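Local coordinates for protein heterodimeric restriction endonuclease R.BspD6I small subunit (PDB 2P14) that probably cleaves DNA as the catalytic subunit of a heterodimeric type IIS restriction endonuclease, working in complex with a site-specific nickase subunit, at residues 39-44 with 52-57; 167-170 with 175-178; 6-11 with 136-141; 148-151 with 155-158; 62-67 with 95-100. All coordinates share one frame; numbering follows the deposited sequence. Where two conformers were deposited one is given.

Contact 1 of 5, residues 39-44 with 52-57. With SO4 (sulfate ion), chain B; SO4 (sulfate ion), chain C.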
# COMPACT_ATOMS: atom_id res chain seq x y z
N VAL A 39 -10.21 -8.08 -0.22
CA VAL A 39 -10.93 -7.89 -1.49
C VAL A 39 -9.95 -7.36 -2.55
O VAL A 39 -9.59 -6.17 -2.52
CB VAL A 39 -12.10 -6.90 -1.32
CG1 VAL A 39 -12.97 -6.88 -2.59
CG2 VAL A 39 -12.95 -7.29 -0.13
N PRO A 40 -9.48 -8.25 -3.45
CA PRO A 40 -8.67 -7.80 -4.58
C PRO A 40 -9.56 -7.25 -5.68
O PRO A 40 -10.51 -7.93 -6.11
CB PRO A 40 -7.97 -9.09 -5.03
CG PRO A 40 -8.94 -10.20 -4.69
CD PRO A 40 -9.66 -9.72 -3.44
N ASN A 41 -9.30 -6.02 -6.09
CA ASN A 41 -10.05 -5.44 -7.21
C ASN A 41 -9.40 -5.77 -8.56
O ASN A 41 -8.95 -4.87 -9.27
CB ASN A 41 -10.25 -3.93 -7.02
CG ASN A 41 -11.06 -3.31 -8.13
OD1 ASN A 41 -11.84 -4.04 -8.78
ND2 ASN A 41 -10.94 -2.02 -8.33
N PHE A 42 -9.36 -7.05 -8.86
CA PHE A 42 -8.86 -7.55 -10.15
C PHE A 42 -9.26 -9.00 -10.21
O PHE A 42 -9.72 -9.59 -9.21
CB PHE A 42 -7.32 -7.37 -10.29
CG PHE A 42 -6.52 -7.91 -9.11
CD1 PHE A 42 -6.14 -9.26 -9.06
CD2 PHE A 42 -6.11 -7.06 -8.08
CE1 PHE A 42 -5.40 -9.75 -7.98
CE2 PHE A 42 -5.38 -7.58 -6.99
CZ PHE A 42 -5.03 -8.89 -6.96
N LYS A 43 -9.10 -9.59 -11.40
CA LYS A 43 -9.50 -10.98 -11.60
C LYS A 43 -8.33 -11.87 -11.98
O LYS A 43 -7.29 -11.40 -12.42
CB LYS A 43 -10.59 -11.08 -12.68
CG LYS A 43 -11.81 -10.22 -12.38
CD LYS A 43 -12.60 -10.71 -11.13
CE LYS A 43 -13.42 -11.98 -11.46
NZ LYS A 43 -14.24 -12.52 -10.33
N LEU A 44 -8.53 -13.17 -11.82
CA LEU A 44 -7.55 -14.14 -12.26
C LEU A 44 -8.12 -14.92 -13.42
O LEU A 44 -9.34 -15.16 -13.50
CB LEU A 44 -7.23 -15.11 -11.14
CG LEU A 44 -6.83 -14.62 -9.76
CD1 LEU A 44 -6.45 -15.83 -8.95
CD2 LEU A 44 -5.66 -13.65 -9.83
N GLY A 52 -6.19 -8.28 -14.42
CA GLY A 52 -6.74 -6.94 -14.31
C GLY A 52 -8.25 -6.98 -14.25
O GLY A 52 -8.82 -7.69 -13.41
N ASN A 53 -8.91 -6.27 -15.16
CA ASN A 53 -10.37 -6.16 -15.16
C ASN A 53 -10.91 -5.57 -13.84
O ASN A 53 -11.90 -6.04 -13.27
CB ASN A 53 -11.05 -7.50 -15.49
CG ASN A 53 -10.98 -7.84 -16.97
OD1 ASN A 53 -10.58 -7.01 -17.80
ND2 ASN A 53 -11.37 -9.06 -17.32
N ALA A 54 -10.24 -4.52 -13.40
CA ALA A 54 -10.63 -3.85 -12.15
C ALA A 54 -11.95 -3.10 -12.31
O ALA A 54 -12.29 -2.61 -13.39
CB ALA A 54 -9.57 -2.88 -11.75
N ILE A 55 -12.67 -2.98 -11.20
CA ILE A 55 -13.83 -2.10 -11.18
C ILE A 55 -13.34 -0.63 -11.10
O ILE A 55 -12.59 -0.27 -10.19
CB ILE A 55 -14.70 -2.39 -9.93
CG1 ILE A 55 -15.20 -3.84 -9.97
CG2 ILE A 55 -15.88 -1.37 -9.82
CD1 ILE A 55 -15.85 -4.29 -8.69
N PRO A 56 -13.74 0.25 -12.02
CA PRO A 56 -13.41 1.67 -11.88
C PRO A 56 -13.89 2.27 -10.55
O PRO A 56 -14.97 1.92 -10.08
CB PRO A 56 -14.16 2.34 -13.04
CG PRO A 56 -14.32 1.24 -14.04
CD PRO A 56 -14.49 -0.03 -13.27
N GLY A 57 -13.07 3.16 -10.00
CA GLY A 57 -13.42 3.93 -8.81
C GLY A 57 -13.24 3.24 -7.48
O GLY A 57 -13.63 3.80 -6.47
S SO4 B . -7.72 -3.32 -15.98
O1 SO4 B . -6.52 -2.47 -15.99
O2 SO4 B . -8.88 -2.60 -16.52
O3 SO4 B . -7.96 -3.66 -14.57
O4 SO4 B . -7.45 -4.52 -16.78
S SO4 C . -9.83 4.63 -10.39
O1 SO4 C . -10.71 5.27 -9.40
O2 SO4 C . -9.12 5.69 -11.12
O3 SO4 C . -10.64 3.81 -11.30
O4 SO4 C . -8.87 3.79 -9.67
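The side-chain amide of Asn41 lies against the backbone of Ile55 and bonds to it twice. OD1 accepts from Ile55 N at 2.8 Å, and ND2 donates to Ile55 O at 3.0 Å. The second bond reaches the Ile55 carbonyl on a lone pair, in the carbonyl plane, whereas in the first the donor is tilted 16° from the plane of the side-chain carbonyl. With CG anti to the backbone N (chi1 -178°), the amide swings across to the 52-57 loop, where ND2 also bonds Val58 O. The tight packing goes on along the backbone: Asn41 O touches Ala54 CB at 3.2 Å, and Gly52 O takes a hydrogen bond from Lys43 N at 2.8 Å. The Phe42 ring leaves this seam for Trp23 and Glu22 of helix 17-32.

The solvent side is looser. Lys43 CG passes Asn53 CB at 4.2 Å, and its bent chain then leads off from the loop. Two sulfate ions, probably from the crystallisation liquor, sit on the loop. One accepts from Asn53 N and Ala54 N, the other from Gly57 N.

Asn41 centres an inverse gamma turn at the end of strand 37-40, and its amide pairs with Ile55 much as a neighbouring strand's backbone would. A loop lacking regular structure is thereby tied to the sheet by polar bonds, while its other amide groups remain able to bind anions.

Contact 2 of 5, residues 167-170 with 175-178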
# COMPACT_ATOMS: atom_id res chain seq x y z
N SER A 167 1.82 12.20 11.40
CA SER A 167 0.74 13.19 11.38
C SER A 167 1.14 14.56 11.92
O SER A 167 0.41 15.54 11.74
CB SER A 167 -0.51 12.64 12.08
OG SER A 167 -0.34 12.62 13.48
N ASP A 168 2.29 14.61 12.58
CA ASP A 168 2.84 15.88 13.09
C ASP A 168 3.45 16.69 11.96
O ASP A 168 3.66 17.90 12.11
CB ASP A 168 3.91 15.64 14.17
CG ASP A 168 5.06 14.77 13.65
OD1 ASP A 168 4.79 13.64 13.22
OD2 ASP A 168 6.23 15.21 13.70
N LEU A 169 3.75 16.04 10.84
CA LEU A 169 4.39 16.71 9.73
C LEU A 169 3.35 17.09 8.69
O LEU A 169 2.57 16.25 8.25
CB LEU A 169 5.46 15.81 9.08
CG LEU A 169 6.68 15.40 9.89
CD1 LEU A 169 7.56 14.51 9.05
CD2 LEU A 169 7.50 16.62 10.32
N GLY A 170 3.34 18.35 8.31
CA GLY A 170 2.37 18.83 7.33
C GLY A 170 2.76 18.47 5.93
O GLY A 170 3.85 17.95 5.69
N GLU A 175 9.85 16.14 2.38
CA GLU A 175 11.24 15.66 2.38
C GLU A 175 11.57 15.00 3.71
O GLU A 175 12.08 13.88 3.73
CB GLU A 175 12.21 16.82 2.13
CG GLU A 175 12.11 17.38 0.70
CD GLU A 175 11.06 18.49 0.55
OE1 GLU A 175 10.26 18.72 1.49
OE2 GLU A 175 11.05 19.15 -0.53
N GLU A 176 11.25 15.66 4.80
CA GLU A 176 11.50 15.11 6.13
C GLU A 176 10.70 13.81 6.35
O GLU A 176 11.20 12.86 6.96
CB GLU A 176 11.15 16.14 7.20
CG GLU A 176 11.23 15.60 8.63
CD GLU A 176 11.06 16.64 9.73
OE1 GLU A 176 10.83 17.84 9.44
OE2 GLU A 176 11.20 16.24 10.92
N TRP A 177 9.47 13.79 5.86
CA TRP A 177 8.62 12.64 6.05
C TRP A 177 9.21 11.43 5.34
O TRP A 177 9.31 10.33 5.92
CB TRP A 177 7.24 12.94 5.45
CG TRP A 177 6.18 11.86 5.60
CD1 TRP A 177 6.12 10.89 6.58
CD2 TRP A 177 5.03 11.69 4.78
NE1 TRP A 177 4.98 10.14 6.42
CE2 TRP A 177 4.29 10.61 5.32
CE3 TRP A 177 4.54 12.36 3.63
CZ2 TRP A 177 3.08 10.18 4.76
CZ3 TRP A 177 3.34 11.93 3.08
CH2 TRP A 177 2.63 10.85 3.64
N LEU A 178 9.54 11.60 4.06
CA LEU A 178 10.06 10.46 3.32
C LEU A 178 11.41 9.98 3.90
O LEU A 178 11.71 8.78 3.92
CB LEU A 178 10.18 10.76 1.83
CG LEU A 178 8.89 11.04 1.04
CD1 LEU A 178 9.22 11.21 -0.47
CD2 LEU A 178 7.79 9.96 1.29
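Leu169 reaches out of the loop that follows helix 154-165 and sets its two methyl groups against Glu176 and Trp177 in the first turn of helix 174-184. Its CB already points at the helix. From there CG stands anti to the carbonyl carbon (chi1 -64°), and the side chain forks so that each branch finds a different residue. CD1 goes to the helix backbone: it lies 3.7 Å from Trp177 CA and 3.8 Å from Trp177 N. The same methyl also touches Trp177 CB at 3.9 Å, so it is the root of the tryptophan, and not its indole, that Leu169 meets. CD2 takes the outer course and sits over the flat face of the Glu176 carboxylate, 3.6 Å from Glu176 CD and almost as near to both of its oxygens. The two side chains cross at about a right angle, with the extended glutamate running out past the fork and its CG 3.9 Å from Leu169 CD1.

These contacts are purely van der Waals; the polar groups nearby look elsewhere. The indole turns inward, where NE1 bonds Leu164 O and the ring takes part in a cation-pi contact with Lys125. Lys125 NZ in turn donates to Leu169 O, so the one lysine touches both the loop and the tryptophan. Glu176 OE2 has a long, weak ion pair with Arg166.

The whole is a helix-loop-helix connection, in which a leucine of the linker folds back on the start of the second, C-terminal helix.

Contact 3 of 5, residues 6-11 with 136-141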
# COMPACT_ATOMS: atom_id res chain seq x y z
N ASP A 6 10.51 -12.04 -3.15
CA ASP A 6 11.47 -12.16 -4.27
C ASP A 6 10.77 -11.98 -5.61
O ASP A 6 11.39 -11.50 -6.56
CB ASP A 6 12.18 -13.54 -4.25
CG ASP A 6 13.08 -13.74 -3.05
OD1 ASP A 6 13.48 -12.75 -2.41
OD2 ASP A 6 13.37 -14.93 -2.76
N PHE A 7 9.50 -12.37 -5.69
CA PHE A 7 8.78 -12.25 -6.97
C PHE A 7 8.63 -10.78 -7.41
O PHE A 7 8.51 -10.50 -8.60
CB PHE A 7 7.42 -12.97 -6.98
CG PHE A 7 6.76 -12.98 -8.35
CD1 PHE A 7 7.16 -13.89 -9.32
CD2 PHE A 7 5.72 -12.10 -8.62
CE1 PHE A 7 6.55 -13.89 -10.60
CE2 PHE A 7 5.11 -12.08 -9.89
CZ PHE A 7 5.52 -12.97 -10.87
N TYR A 8 8.66 -9.84 -6.49
CA TYR A 8 8.66 -8.43 -6.91
C TYR A 8 9.75 -8.11 -7.93
O TYR A 8 9.57 -7.23 -8.76
CB TYR A 8 8.82 -7.48 -5.72
CG TYR A 8 7.54 -7.22 -4.96
CD1 TYR A 8 7.42 -7.61 -3.61
CD2 TYR A 8 6.46 -6.57 -5.56
CE1 TYR A 8 6.27 -7.34 -2.87
CE2 TYR A 8 5.28 -6.33 -4.83
CZ TYR A 8 5.20 -6.71 -3.49
OH TYR A 8 4.07 -6.44 -2.79
N GLU A 9 10.85 -8.87 -7.90
CA GLU A 9 11.96 -8.60 -8.82
C GLU A 9 11.72 -9.23 -10.20
O GLU A 9 12.51 -9.01 -11.13
CB GLU A 9 13.31 -9.06 -8.20
CG GLU A 9 13.54 -8.52 -6.78
CD GLU A 9 13.26 -7.02 -6.66
OE1 GLU A 9 13.49 -6.28 -7.65
OE2 GLU A 9 12.77 -6.58 -5.59
N GLU A 10 10.62 -9.98 -10.33
CA GLU A 10 10.23 -10.59 -11.62
C GLU A 10 9.01 -9.91 -12.25
O GLU A 10 8.71 -10.12 -13.41
CB GLU A 10 9.95 -12.09 -11.48
CG GLU A 10 11.05 -12.88 -10.82
CD GLU A 10 12.42 -12.71 -11.51
OE1 GLU A 10 12.48 -12.70 -12.77
OE2 GLU A 10 13.44 -12.59 -10.80
N VAL A 11 8.34 -9.07 -11.48
CA VAL A 11 7.09 -8.44 -11.94
C VAL A 11 7.28 -7.73 -13.30
O VAL A 11 6.41 -7.79 -14.18
CB VAL A 11 6.56 -7.48 -10.86
CG1 VAL A 11 5.62 -6.41 -11.43
CG2 VAL A 11 5.92 -8.26 -9.73
N ASP A 136 11.12 -1.77 -1.60
CA ASP A 136 12.20 -2.19 -0.71
C ASP A 136 11.84 -1.96 0.76
O ASP A 136 12.11 -2.79 1.61
CB ASP A 136 13.49 -1.46 -1.08
CG ASP A 136 14.07 -1.91 -2.44
OD1 ASP A 136 13.87 -3.09 -2.83
OD2 ASP A 136 14.74 -1.08 -3.12
N GLN A 137 11.15 -0.86 1.03
CA GLN A 137 10.68 -0.58 2.38
C GLN A 137 9.61 -1.57 2.82
O GLN A 137 9.62 -2.04 3.96
CB GLN A 137 10.11 0.85 2.46
CG GLN A 137 11.20 1.92 2.33
CD GLN A 137 10.65 3.27 2.00
OE1 GLN A 137 9.45 3.46 1.75
NE2 GLN A 137 11.55 4.27 1.99
N PHE A 138 8.69 -1.89 1.92
CA PHE A 138 7.62 -2.83 2.24
C PHE A 138 8.20 -4.22 2.51
O PHE A 138 7.74 -4.91 3.44
CB PHE A 138 6.64 -2.84 1.06
CG PHE A 138 5.46 -3.73 1.26
CD1 PHE A 138 4.62 -3.56 2.36
CD2 PHE A 138 5.16 -4.74 0.32
CE1 PHE A 138 3.48 -4.38 2.55
CE2 PHE A 138 4.05 -5.55 0.49
CZ PHE A 138 3.22 -5.39 1.59
N LYS A 139 9.18 -4.64 1.70
CA LYS A 139 9.80 -5.95 1.95
C LYS A 139 10.45 -5.96 3.32
O LYS A 139 10.32 -6.94 4.07
CB LYS A 139 10.89 -6.25 0.94
CG LYS A 139 10.48 -6.50 -0.47
CD LYS A 139 11.77 -6.87 -1.16
CE LYS A 139 11.58 -7.18 -2.58
NZ LYS A 139 12.89 -7.63 -3.17
N LYS A 140 11.16 -4.89 3.66
CA LYS A 140 11.79 -4.77 4.99
C LYS A 140 10.74 -4.90 6.09
O LYS A 140 10.91 -5.68 7.02
CB LYS A 140 12.60 -3.48 5.15
CG LYS A 140 14.03 -3.61 4.72
CD LYS A 140 14.88 -2.56 5.44
CE LYS A 140 16.36 -2.98 5.56
NZ LYS A 140 17.15 -2.48 4.40
N LEU A 141 9.62 -4.18 5.95
CA LEU A 141 8.52 -4.22 6.90
C LEU A 141 7.96 -5.63 7.08
O LEU A 141 7.76 -6.09 8.20
CB LEU A 141 7.41 -3.25 6.51
CG LEU A 141 6.14 -3.27 7.37
CD1 LEU A 141 6.46 -3.03 8.86
CD2 LEU A 141 5.15 -2.25 6.85
O HOH W 1 13.88 -10.23 -2.36
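Tyr8 and Glu9, near the N-terminus of the chain, meet Phe138 and Lys139 of helix 135-146, which follows directly on edge strand 130-134 of the central sheet. The chain belongs to the AlwI family of the PD-(D/E)XK nuclease clan, and this contact joins its N-terminus to a helix packed on the mixed sheet.

Asp6 comes first in sequence and takes part through water. Its OD1, which also bonds Gln2 NE2, accepts at 2.6 Å from a water oxygen, and that water accepts from Lys139 NZ at 2.9 Å.

Tyr8 carries the buried half. Its side chain crosses that of Phe138 at about a right angle, and the OH comes to the edge of the Phe138 ring, near the ring plane, 3.4 Å from CE2. The hydroxyl is bonded to Thr25 OG1 of helix 17-32, so it enters this largely apolar neighbourhood with a polar partner. Both rings pack on Leu109 of strand 104-110, and Phe138 also reaches Leu107 and Val28. Closer to the backbone, Tyr8 CB passes Lys139 CE at 4.2 Å.

Glu9 supplies the charge. Its chain bends at chi2 (-48°), which curls the carboxylate back toward the helix, while Lys139 comes to meet it fully extended beyond CG. Asp136 OD1 is 4.6 Å from Glu9 OE2, a like charge that the ammonium would probably help to offset. In the salt bridge itself, Lys139 NZ lies 2.6 Å from Glu9 OE2, on the anti side of that oxygen and 17° out of the carboxylate plane.

Contact 4 of 5, residues 148-151 with 155-158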
# COMPACT_ATOMS: atom_id res chain seq x y z
N ASP A 148 11.12 -13.69 12.08
CA ASP A 148 11.50 -14.42 13.29
C ASP A 148 10.39 -15.32 13.83
O ASP A 148 10.50 -15.88 14.92
CB ASP A 148 12.09 -13.48 14.37
CG ASP A 148 11.13 -12.39 14.79
OD1 ASP A 148 10.16 -12.12 14.05
OD2 ASP A 148 11.37 -11.79 15.86
N GLY A 149 9.34 -15.51 13.03
CA GLY A 149 8.26 -16.43 13.38
C GLY A 149 7.14 -15.88 14.25
O GLY A 149 6.25 -16.62 14.65
N GLU A 150 7.17 -14.57 14.51
CA GLU A 150 6.13 -13.88 15.28
C GLU A 150 4.76 -13.97 14.60
O GLU A 150 4.65 -13.75 13.38
CB GLU A 150 6.53 -12.40 15.45
CG GLU A 150 5.77 -11.64 16.55
CD GLU A 150 6.02 -10.12 16.54
OE1 GLU A 150 6.60 -9.57 15.56
OE2 GLU A 150 5.60 -9.46 17.51
N HIS A 151 3.72 -14.30 15.37
CA HIS A 151 2.34 -14.32 14.88
C HIS A 151 2.05 -12.94 14.33
O HIS A 151 2.52 -11.94 14.88
CB HIS A 151 1.35 -14.61 16.03
CG HIS A 151 -0.09 -14.53 15.63
ND1 HIS A 151 -0.91 -13.49 16.02
CD2 HIS A 151 -0.85 -15.34 14.85
CE1 HIS A 151 -2.12 -13.68 15.50
NE2 HIS A 151 -2.10 -14.79 14.78
N ASN A 155 -2.92 -5.34 14.74
CA ASN A 155 -2.82 -4.13 15.54
C ASN A 155 -1.40 -3.57 15.64
O ASN A 155 -1.24 -2.35 15.78
CB ASN A 155 -3.40 -4.37 16.93
CG ASN A 155 -4.81 -4.92 16.87
OD1 ASN A 155 -5.10 -6.02 17.38
ND2 ASN A 155 -5.69 -4.17 16.23
N LYS A 156 -0.40 -4.45 15.56
CA LYS A 156 0.98 -4.01 15.48
C LYS A 156 1.23 -3.30 14.14
O LYS A 156 1.93 -2.27 14.10
CB LYS A 156 1.94 -5.18 15.70
CG LYS A 156 3.42 -4.79 15.64
CD LYS A 156 4.35 -5.99 15.84
CE LYS A 156 5.80 -5.51 15.74
NZ LYS A 156 6.79 -6.55 16.20
N LEU A 157 0.68 -3.84 13.06
CA LEU A 157 0.78 -3.17 11.77
C LEU A 157 0.10 -1.79 11.83
O LEU A 157 0.64 -0.81 11.30
CB LEU A 157 0.18 -4.03 10.65
CG LEU A 157 0.20 -3.41 9.24
CD1 LEU A 157 1.61 -2.96 8.86
CD2 LEU A 157 -0.37 -4.42 8.23
N LYS A 158 -1.07 -1.69 12.47
CA LYS A 158 -1.70 -0.37 12.62
C LYS A 158 -0.77 0.62 13.35
O LYS A 158 -0.62 1.78 12.92
CB LYS A 158 -3.06 -0.49 13.34
CG LYS A 158 -3.82 0.86 13.29
CD LYS A 158 -5.20 0.82 13.91
CE LYS A 158 -5.08 1.30 15.36
NZ LYS A 158 -6.40 1.34 16.03
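Glu150, from the loop, and Lys156, from the helix after it, stretch toward each other and meet by their charged ends. Each starts with CG anti to its own backbone N (chi1 -164° in the glutamate, -179° in the lysine), and each stays extended beyond CG, so the pair spans the gap between two backbones that do not touch. The chains approach at a slant, which brings the ammonium in front of the carboxylate, close to its plane and between the two oxygens. Lys156 NZ bonds Glu150 OE1 at 3.1 Å, using that oxygen's syn lone pair, and makes a second, weak bond to Glu150 OE2 at 3.4 Å.

The setting is a helix-loop-helix hairpin: 148-151 belongs to the loop joining helix 135-146 to helix 154-165, and the salt bridge ties that loop to the first turn of the second helix. It lies at the protein surface. Leu157, next in the helix, is buried and packs on Leu141 of the preceding helix.

The lysine also has an apolar neighbour, since its side chain touches Leu145 on the way out. Glu150 is held from its other end as well, its backbone O accepting a hydrogen bond from Lys146 NZ.

Contact 5 of 5, residues 62-67 with 95-100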
# COMPACT_ATOMS: atom_id res chain seq x y z
N LEU A 62 -8.44 -4.12 -0.77
CA LEU A 62 -8.91 -3.69 0.56
C LEU A 62 -8.67 -4.85 1.51
O LEU A 62 -9.04 -5.98 1.20
CB LEU A 62 -10.41 -3.36 0.55
CG LEU A 62 -11.07 -3.11 1.91
CD1 LEU A 62 -10.52 -1.79 2.54
CD2 LEU A 62 -12.60 -3.09 1.70
N VAL A 63 -8.05 -4.56 2.66
CA VAL A 63 -8.00 -5.57 3.73
C VAL A 63 -8.70 -4.98 4.98
O VAL A 63 -8.37 -3.88 5.44
CB VAL A 63 -6.55 -6.03 4.04
CG1 VAL A 63 -5.73 -4.91 4.60
CG2 VAL A 63 -6.52 -7.23 5.00
N GLU A 64 -9.71 -5.71 5.46
CA GLU A 64 -10.44 -5.26 6.64
C GLU A 64 -10.06 -6.12 7.82
O GLU A 64 -10.25 -7.32 7.81
CB GLU A 64 -11.95 -5.33 6.39
CG GLU A 64 -12.37 -4.35 5.32
CD GLU A 64 -13.88 -4.30 5.10
OE1 GLU A 64 -14.53 -5.39 5.14
OE2 GLU A 64 -14.39 -3.20 4.86
N TYR A 65 -9.46 -5.50 8.83
CA TYR A 65 -9.14 -6.21 10.06
C TYR A 65 -10.21 -5.84 11.08
O TYR A 65 -11.08 -5.01 10.83
CB TYR A 65 -7.79 -5.78 10.57
CG TYR A 65 -6.66 -6.12 9.63
CD1 TYR A 65 -6.26 -7.46 9.45
CD2 TYR A 65 -5.99 -5.11 8.92
CE1 TYR A 65 -5.22 -7.78 8.59
CE2 TYR A 65 -4.94 -5.42 8.06
CZ TYR A 65 -4.56 -6.77 7.88
OH TYR A 65 -3.50 -7.05 7.02
N GLU A 66 -10.09 -6.41 12.27
CA GLU A 66 -11.10 -6.15 13.27
C GLU A 66 -11.30 -4.67 13.60
O GLU A 66 -12.44 -4.20 13.64
CB GLU A 66 -10.69 -6.92 14.53
CG GLU A 66 -11.72 -6.93 15.60
CD GLU A 66 -11.50 -8.11 16.46
OE1 GLU A 66 -11.85 -9.23 15.97
OE2 GLU A 66 -10.95 -7.92 17.57
N HIS A 67 -10.22 -3.95 13.82
CA HIS A 67 -10.40 -2.58 14.32
C HIS A 67 -10.08 -1.50 13.31
O HIS A 67 -10.22 -0.31 13.59
CB HIS A 67 -9.60 -2.39 15.60
CG HIS A 67 -10.06 -3.28 16.71
ND1 HIS A 67 -11.29 -3.12 17.32
CD2 HIS A 67 -9.49 -4.36 17.29
CE1 HIS A 67 -11.45 -4.05 18.24
NE2 HIS A 67 -10.37 -4.81 18.25
N GLN A 95 -11.27 8.69 0.85
CA GLN A 95 -12.38 9.55 1.27
C GLN A 95 -13.68 8.78 1.22
O GLN A 95 -14.49 8.80 2.16
CB GLN A 95 -12.49 10.77 0.34
CG GLN A 95 -11.46 11.83 0.55
CD GLN A 95 -11.58 12.96 -0.47
OE1 GLN A 95 -12.10 12.77 -1.58
NE2 GLN A 95 -11.07 14.13 -0.11
N GLU A 96 -13.88 8.07 0.12
CA GLU A 96 -15.10 7.29 -0.03
C GLU A 96 -15.25 6.22 1.04
O GLU A 96 -16.32 6.05 1.64
CB GLU A 96 -15.14 6.68 -1.43
CG GLU A 96 -15.45 7.74 -2.48
CD GLU A 96 -16.89 8.25 -2.42
OE1 GLU A 96 -17.79 7.49 -1.99
OE2 GLU A 96 -17.12 9.42 -2.83
N TYR A 97 -14.17 5.49 1.29
CA TYR A 97 -14.24 4.44 2.29
C TYR A 97 -14.51 5.04 3.66
O TYR A 97 -15.26 4.45 4.47
CB TYR A 97 -12.93 3.62 2.33
CG TYR A 97 -13.04 2.41 3.23
CD1 TYR A 97 -13.59 1.22 2.76
CD2 TYR A 97 -12.65 2.49 4.57
CE1 TYR A 97 -13.71 0.10 3.59
CE2 TYR A 97 -12.76 1.41 5.41
CZ TYR A 97 -13.29 0.21 4.93
OH TYR A 97 -13.41 -0.88 5.76
N LYS A 98 -13.86 6.17 3.95
CA LYS A 98 -13.98 6.79 5.29
C LYS A 98 -15.40 7.28 5.58
O LYS A 98 -15.74 7.49 6.74
CB LYS A 98 -12.97 7.92 5.46
CG LYS A 98 -11.52 7.46 5.55
CD LYS A 98 -11.23 6.67 6.78
CE LYS A 98 -11.31 7.49 8.08
NZ LYS A 98 -10.18 8.44 8.28
N LYS A 99 -16.22 7.44 4.55
CA LYS A 99 -17.65 7.75 4.77
C LYS A 99 -18.35 6.72 5.67
O LYS A 99 -19.38 7.03 6.31
CB LYS A 99 -18.42 7.86 3.46
CG LYS A 99 -18.09 9.12 2.67
CD LYS A 99 -18.77 9.07 1.30
CE LYS A 99 -18.20 10.07 0.30
NZ LYS A 99 -17.80 11.37 0.91
N LYS A 100 -17.78 5.52 5.75
CA LYS A 100 -18.34 4.41 6.55
C LYS A 100 -18.09 4.59 8.04
O LYS A 100 -18.70 3.92 8.86
CB LYS A 100 -17.77 3.06 6.11
CG LYS A 100 -18.01 2.72 4.64
CD LYS A 100 -17.11 1.55 4.20
CE LYS A 100 -17.35 1.16 2.76
NZ LYS A 100 -18.68 0.50 2.65
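Tyr97, near the end of helix 80-98, reaches across to strand 61-64 and meets Glu64 and Leu62, two residues that point to the same side of the strand.

The polar link is a single hydrogen bond, in which Tyr97 OH donates to Glu64 OE2 at 2.7 Å. The acceptor lies at the edge of the phenol ring, in its plane. With respect to the glutamate, the hydroxyl arrives on the anti side of OE2 and 23° out of the carboxylate plane, and the two flat groups are turned 64° against each other. Glu64 extends beyond CG, which lets its carboxylate arrive beside the hydroxyl. The same OH is bonded to Ser69 OG at the start of the adjacent strand 69-75.

The apolar part belongs to Leu62. Its side chain crosses the tyrosine at about a right angle and brings both methyls to one ring atom, with CD1 and CD2 each 3.9 Å from Tyr97 CE1. With CG anti to the backbone N (chi1 171°), the leucine fork is carried toward the helix. Within 95-100 itself, Lys100 CD lies 3.7 Å above one face of the phenol ring, offset toward its rim.

Helix and mixed sheet thus pack through a side chain that is apolar along its length and polar at its end. Buried as Tyr97 is, its hydroxyl has a carboxylate and a serine for partners, and through them it spans two neighbouring antiparallel strands.

Contacts 1 and 5 share the central sheet: strands 37-40 and 61-64 are neighbours, and Val39 N lies 2.8 Å from Leu62 O, a probable hydrogen bond. Contact 1 fastens a loop through backbone and amide groups, contact 5 a helix through a tyrosine. Contacts 2 and 4 both lie at loops between consecutive helices, yet one is a mostly buried leucine contact and the other a surface salt bridge. Contacts 1, 3 and 5 are partly buried; contact 3 spans the longest stretch of chain and combines buried rings with a charged rim. It touches contact 4 because helices 135-146 and 154-165 are consecutive and packed together, while contact 4 touches contact 5 through Asn155 with His67 and Leu157 with Tyr65.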